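Local structure of ActII protein (Streptomyces coelicolor, 2OPT) at residues A[29-32]-A[33-37]; A[75-78]-A[79-82]; A[118-121]-A[122-125]. The protein is a TetR-family transcriptional repressor that probably binds regulatory DNA and binds the antibiotic actinorhodin or its precursor (S)-DNPA. All coordinates share one frame; numbering follows the deposited sequence.

Overall arrangement
Contact 1 lies within the predicted helix-turn-helix of the N-terminal region, while contacts 2 and 3 lie in the C-terminal region, which in TetR repressors binds the ligand. Contact 1 is on the opposite side of the chain's centre from the other two. Its centre is about 40 Å from that of contact 2 and about 43 Å from that of contact 3. Contacts 2 and 3 touch, with centres about 11 Å apart. Their link is a probable hydrogen bond of 2.7 Å from Trp75 NE1 to Leu120 O, with Gly124 CA and Leu121 O packed near the same nitrogen. Contact 3 also reaches the second subunit.

Contact 1: residues A[29-32]-A[33-37]; sequences MRRL and AQELK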
# COMPACT_ATOMS: atom_id res chain seq x y z
N MET A 29 -17.19 10.83 18.35
CA MET A 29 -17.38 10.54 19.82
C MET A 29 -18.80 10.88 20.28
O MET A 29 -19.42 10.17 21.11
CB MET A 29 -16.32 11.31 20.62
CG MET A 29 -14.91 10.79 20.36
SD MET A 29 -14.75 8.98 20.28
CE MET A 29 -14.58 8.57 22.01
N ARG A 30 -19.34 11.93 19.70
CA ARG A 30 -20.70 12.33 20.02
C ARG A 30 -21.72 11.27 19.61
O ARG A 30 -22.64 10.96 20.39
CB ARG A 30 -21.02 13.67 19.39
CG ARG A 30 -22.28 14.30 19.89
CD ARG A 30 -22.32 15.77 19.48
NE ARG A 30 -21.32 16.56 20.21
CZ ARG A 30 -21.51 17.10 21.41
NH1 ARG A 30 -20.53 17.81 21.98
NH2 ARG A 30 -22.68 16.93 22.05
N ARG A 31 -21.57 10.72 18.40
CA ARG A 31 -22.48 9.68 17.92
C ARG A 31 -22.36 8.47 18.83
O ARG A 31 -23.35 7.82 19.17
CB ARG A 31 -22.11 9.29 16.49
CG ARG A 31 -22.88 8.02 15.96
CD ARG A 31 -24.39 8.17 16.07
NE ARG A 31 -25.12 6.94 15.74
CZ ARG A 31 -25.25 6.47 14.51
NH1 ARG A 31 -24.66 7.11 13.47
NH2 ARG A 31 -25.94 5.36 14.32
N LEU A 32 -21.12 8.17 19.22
CA LEU A 32 -20.82 7.01 20.03
C LEU A 32 -21.45 7.17 21.41
O LEU A 32 -22.13 6.26 21.91
CB LEU A 32 -19.29 6.76 20.09
CG LEU A 32 -18.78 5.55 20.89
CD1 LEU A 32 -19.50 4.17 20.53
CD2 LEU A 32 -17.29 5.45 20.78
N ALA A 33 -21.33 8.36 21.99
CA ALA A 33 -21.96 8.60 23.29
C ALA A 33 -23.48 8.51 23.21
O ALA A 33 -24.14 7.99 24.12
CB ALA A 33 -21.52 9.94 23.83
N GLN A 34 -24.05 9.05 22.14
CA GLN A 34 -25.48 8.95 21.86
C GLN A 34 -25.93 7.50 21.80
O GLN A 34 -26.92 7.09 22.42
CB GLN A 34 -25.73 9.62 20.52
CG GLN A 34 -27.15 9.44 20.00
CD GLN A 34 -27.40 10.14 18.64
OE1 GLN A 34 -27.62 11.35 18.60
NE2 GLN A 34 -27.44 9.37 17.56
N GLU A 35 -25.19 6.69 21.05
CA GLU A 35 -25.53 5.31 20.83
C GLU A 35 -25.48 4.50 22.15
O GLU A 35 -26.25 3.57 22.33
CB GLU A 35 -24.55 4.76 19.81
CG GLU A 35 -25.04 3.60 19.03
CD GLU A 35 -26.20 3.93 18.13
OE1 GLU A 35 -26.36 5.12 17.70
OE2 GLU A 35 -26.95 2.97 17.85
N LEU A 36 -24.54 4.84 23.03
CA LEU A 36 -24.37 4.20 24.32
C LEU A 36 -25.28 4.78 25.39
O LEU A 36 -25.51 4.17 26.44
CB LEU A 36 -22.94 4.37 24.75
CG LEU A 36 -21.83 3.58 24.02
CD1 LEU A 36 -20.51 4.24 24.23
CD2 LEU A 36 -21.82 2.16 24.56
N LYS A 37 -25.80 5.98 25.13
CA LYS A 37 -26.63 6.71 26.09
C LYS A 37 -25.89 7.02 27.34
O LYS A 37 -26.40 6.86 28.44
CB LYS A 37 -27.91 5.93 26.38
CG LYS A 37 -28.91 6.19 25.32
CD LYS A 37 -29.54 4.93 24.84
CE LYS A 37 -30.32 5.28 23.59
NZ LYS A 37 -29.46 6.08 22.62
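Arg31 and Glu35, one turn apart on helix 29-36, form a salt bridge. CB of Arg31 points away from residues 33-37. CG is anti to the backbone N (chi1 171°), and the bend at chi2 brings the chain back alongside Glu35. Arg31 CD then lies 3.6 Å from Gln34 NE2. Arg31 NE gives Glu35 OE1 a nearly straight bond, 2.9 Å and 168°. OE1 sits at the edge of the guanidinium, close to its plane, but NE meets the carboxylate from above its plane. Arg31 NH2 adds a weak bond to Glu35 OE1 at 3.4 Å. Arg31 NH1 forms a second salt bridge, to Glu22 OE1 on helix 8-22. On another side of the helix, Leu32 CD1 meets Leu36 CD1 at 3.8 Å. Leu32 also packs on Ala15 and Leu43. Lys37 has positive phi and is the C-prime residue of a Schellman motif that ends the helix. Its NZ and its backbone N reach Gln34 O from opposite faces of the carbonyl plane. The segment belongs to the predicted helix-turn-helix, consistent with a DNA-binding role. Cutting this arginine back to an alanine would probably leave Glu35 and Glu22 without their basic partner. Two carboxylates share one guanidinium: Glu35 takes NE and, weakly, NH2, and Glu22 takes NH1, which ties this helix to helix 8-22.

Contact 2: residues A[75-78]-A[79-82]; sequences WAEQ and VKEM
Val79 lays a methyl on the indole of Trp75, one turn earlier in helix 75-92. Val79 CG2 stands over the centre of the six-membered ring of Trp75, 3.9 Å from its centroid and 13° off the normal, a CH-pi contact. Val79 CG2 also lies 3.4 Å from Trp75 O, to which Val79 N bonds at 3.0 Å. Chi1 near 180° (-174°) swings the indole beside its own carbonyl carbon, and the ring also packs on Leu121 and Leu213. Next, Lys80 CG comes to 3.4 Å from Ala76 O, and its extended chain packs on Leu205 and Ile209 of helix 197-219. Helix 75-92 thus lies in the helical C-terminal domain of this TetR-like repressor, the part that in the family binds the ligand and forms the dimer. Glu77 is modelled in two conformers, so the weak salt bridge from Lys80 NZ to Glu77 OE2 is doubtful. Glu81 also has two conformers, so its water bridge is tentative: the water donates to Glu81 OE1 at 2.8 Å and accepts from Gln78 NE2 at 3.0 Å. Gln78 is fixed by the backbone of Glu69 and Glu71. Met82 N bonds to Gln78 O at 2.9 Å, and the Met82 side chain packs on Val67 and Thr117.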
# COMPACT_ATOMS: atom_id res chain seq x y z
N TRP A 75 4.32 -25.03 4.96
CA TRP A 75 4.60 -23.61 5.26
C TRP A 75 3.88 -22.66 4.31
O TRP A 75 3.15 -21.77 4.74
CB TRP A 75 6.10 -23.35 5.25
CG TRP A 75 6.51 -21.97 5.69
CD1 TRP A 75 6.65 -21.55 6.97
CD2 TRP A 75 6.84 -20.83 4.85
NE1 TRP A 75 7.04 -20.23 7.00
CE2 TRP A 75 7.16 -19.76 5.72
CE3 TRP A 75 6.87 -20.61 3.47
CZ2 TRP A 75 7.54 -18.48 5.24
CZ3 TRP A 75 7.21 -19.36 2.99
CH2 TRP A 75 7.59 -18.31 3.87
N ALA A 76 4.05 -22.86 3.01
CA ALA A 76 3.60 -21.89 2.02
C ALA A 76 2.08 -21.70 2.06
O ALA A 76 1.59 -20.58 1.96
CB ALA A 76 4.03 -22.29 0.65
N GLU A 77 1.35 -22.81 2.15
CA GLU A 77 -0.08 -22.74 2.22
C GLU A 77 -0.57 -22.14 3.56
O GLU A 77 -1.61 -21.54 3.60
CB GLU A 77 -0.66 -24.13 1.96
CG GLU A 77 -0.37 -24.64 0.54
CD GLU A 77 -1.13 -23.85 -0.56
OE1 GLU A 77 -2.38 -23.79 -0.50
OE2 GLU A 77 -0.48 -23.33 -1.49
N GLN A 78 0.19 -22.31 4.65
CA GLN A 78 -0.20 -21.71 5.93
C GLN A 78 -0.05 -20.17 5.90
O GLN A 78 -0.84 -19.44 6.51
CB GLN A 78 0.62 -22.29 7.07
CG GLN A 78 0.16 -23.63 7.51
CD GLN A 78 0.73 -24.04 8.84
OE1 GLN A 78 1.95 -24.08 9.03
NE2 GLN A 78 -0.14 -24.46 9.73
N VAL A 79 0.99 -19.69 5.23
CA VAL A 79 1.17 -18.24 5.03
C VAL A 79 0.01 -17.74 4.17
O VAL A 79 -0.68 -16.80 4.54
CB VAL A 79 2.56 -17.95 4.42
CG1 VAL A 79 2.79 -16.45 4.30
CG2 VAL A 79 3.63 -18.50 5.33
N LYS A 80 -0.24 -18.34 3.04
CA LYS A 80 -1.47 -18.02 2.31
C LYS A 80 -2.69 -17.94 3.19
O LYS A 80 -3.44 -16.95 3.13
CB LYS A 80 -1.71 -19.05 1.21
CG LYS A 80 -0.66 -18.91 0.11
CD LYS A 80 -0.90 -19.88 -1.05
CE LYS A 80 0.08 -19.53 -2.19
NZ LYS A 80 -0.17 -20.49 -3.28
N GLU A 81 -2.91 -18.99 3.99
CA GLU A 81 -4.08 -19.12 4.87
C GLU A 81 -4.23 -17.93 5.80
O GLU A 81 -5.32 -17.38 5.99
CB GLU A 81 -3.96 -20.38 5.75
CG GLU A 81 -4.91 -20.36 6.99
CD GLU A 81 -4.66 -21.47 8.03
OE1 GLU A 81 -3.84 -22.37 7.81
OE2 GLU A 81 -5.35 -21.45 9.08
N MET A 82 -3.11 -17.57 6.43
CA MET A 82 -3.07 -16.44 7.36
C MET A 82 -3.35 -15.12 6.64
O MET A 82 -3.98 -14.22 7.20
CB MET A 82 -1.72 -16.39 8.06
CG MET A 82 -1.32 -15.00 8.55
SD MET A 82 0.44 -14.89 8.92
CE MET A 82 1.08 -14.27 7.36
O HOH W 1 -3.04 -24.70 9.20

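Contact 3: residues A[118-121]-A[122-125]; sequences MNLL and RSGG
Ser123 turns its hydroxyl back on Leu120 O, three residues earlier in helix 108-123. Ser123 OG donates to Leu120 O at 2.6 Å. With chi1 at 81°, OG lies between the backbone N and the carbonyl carbon of its own residue, and this places it beside the preceding turn. Leu120 O also takes the indole N-H of Trp75 and a weak bond from Gly124 N, so three donors gather on one carbonyl.

The backbone bonds change as the last turn runs out. Arg122 N bonds to Met118 O and Ser123 N to Asn119 O, both at 3.0 Å and four residues back. Gly124 N then prefers Leu121 O, three residues back, at 3.1 Å. It approaches from above that carbonyl's plane. Gly125 N follows with a bond of 2.9 Å to Arg122 O. Gly125 has a positive phi of 81°, which glycine adopts easily.

This helix end belongs to the C-terminal domain of the TetR-like fold and lies at the interface of the two-chain assembly. Two polar side chains bond across it. Asn119 OD1 accepts a hydrogen bond from Asn184 ND2 of the second subunit, and Arg122 NE donates to OD1 of the same asparagine. Met118 packs on Asn184 of the second subunit, and His187 of the second subunit packs on Arg122 as well.

The remaining contacts are van der Waals. Arg122 CG rests 3.3 Å from Met118 O before the chain bends at chi2 and chi3. Leu120 CD1 lies 4.1 Å from Ser123 OG, and the Leu120 side chain packs on Pro70. The Leu121 side chain packs on Leu138 of helix 128-150.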
# COMPACT_ATOMS: atom_id res chain seq x y z
N MET A 118 5.30 -14.09 13.17
CA MET A 118 6.72 -14.25 13.11
C MET A 118 7.13 -15.67 13.45
O MET A 118 8.07 -16.18 12.86
CB MET A 118 7.38 -13.29 14.10
CG MET A 118 7.22 -11.85 13.65
SD MET A 118 7.92 -11.54 12.00
CE MET A 118 6.93 -10.17 11.49
N ASN A 119 6.46 -16.31 14.40
CA ASN A 119 6.73 -17.71 14.66
C ASN A 119 6.61 -18.49 13.36
O ASN A 119 7.50 -19.30 13.04
CB ASN A 119 5.82 -18.28 15.77
CG ASN A 119 6.41 -19.53 16.41
OD1 ASN A 119 7.57 -19.57 16.76
ND2 ASN A 119 5.59 -20.53 16.60
N LEU A 120 5.53 -18.28 12.61
CA LEU A 120 5.30 -19.06 11.37
C LEU A 120 6.37 -18.78 10.32
O LEU A 120 6.89 -19.70 9.67
CB LEU A 120 3.95 -18.71 10.76
CG LEU A 120 3.41 -19.52 9.55
CD1 LEU A 120 3.45 -21.03 9.78
CD2 LEU A 120 2.01 -19.06 9.14
N LEU A 121 6.67 -17.51 10.12
CA LEU A 121 7.67 -17.09 9.11
C LEU A 121 9.05 -17.67 9.38
O LEU A 121 9.64 -18.30 8.52
CB LEU A 121 7.71 -15.57 8.98
CG LEU A 121 6.41 -14.92 8.43
CD1 LEU A 121 6.39 -13.39 8.63
CD2 LEU A 121 6.06 -15.30 6.98
N ARG A 122 9.54 -17.51 10.60
CA ARG A 122 10.79 -18.15 11.01
C ARG A 122 10.81 -19.67 10.93
O ARG A 122 11.84 -20.27 10.64
CB ARG A 122 11.18 -17.71 12.42
CG ARG A 122 11.37 -16.22 12.51
CD ARG A 122 12.68 -15.88 13.13
NE ARG A 122 12.50 -15.78 14.56
CZ ARG A 122 13.46 -15.80 15.47
NH1 ARG A 122 14.75 -15.91 15.12
NH2 ARG A 122 13.11 -15.72 16.75
N SER A 123 9.70 -20.31 11.23
CA SER A 123 9.61 -21.76 11.13
C SER A 123 9.90 -22.23 9.71
O SER A 123 10.27 -23.36 9.51
CB SER A 123 8.24 -22.24 11.57
OG SER A 123 7.34 -22.07 10.50
N GLY A 124 9.76 -21.35 8.72
CA GLY A 124 10.08 -21.68 7.35
C GLY A 124 11.52 -21.44 6.96
O GLY A 124 11.86 -21.48 5.77
N GLY A 125 12.38 -21.18 7.94
CA GLY A 125 13.78 -20.99 7.72
C GLY A 125 14.20 -19.63 7.24
O GLY A 125 15.34 -19.45 6.84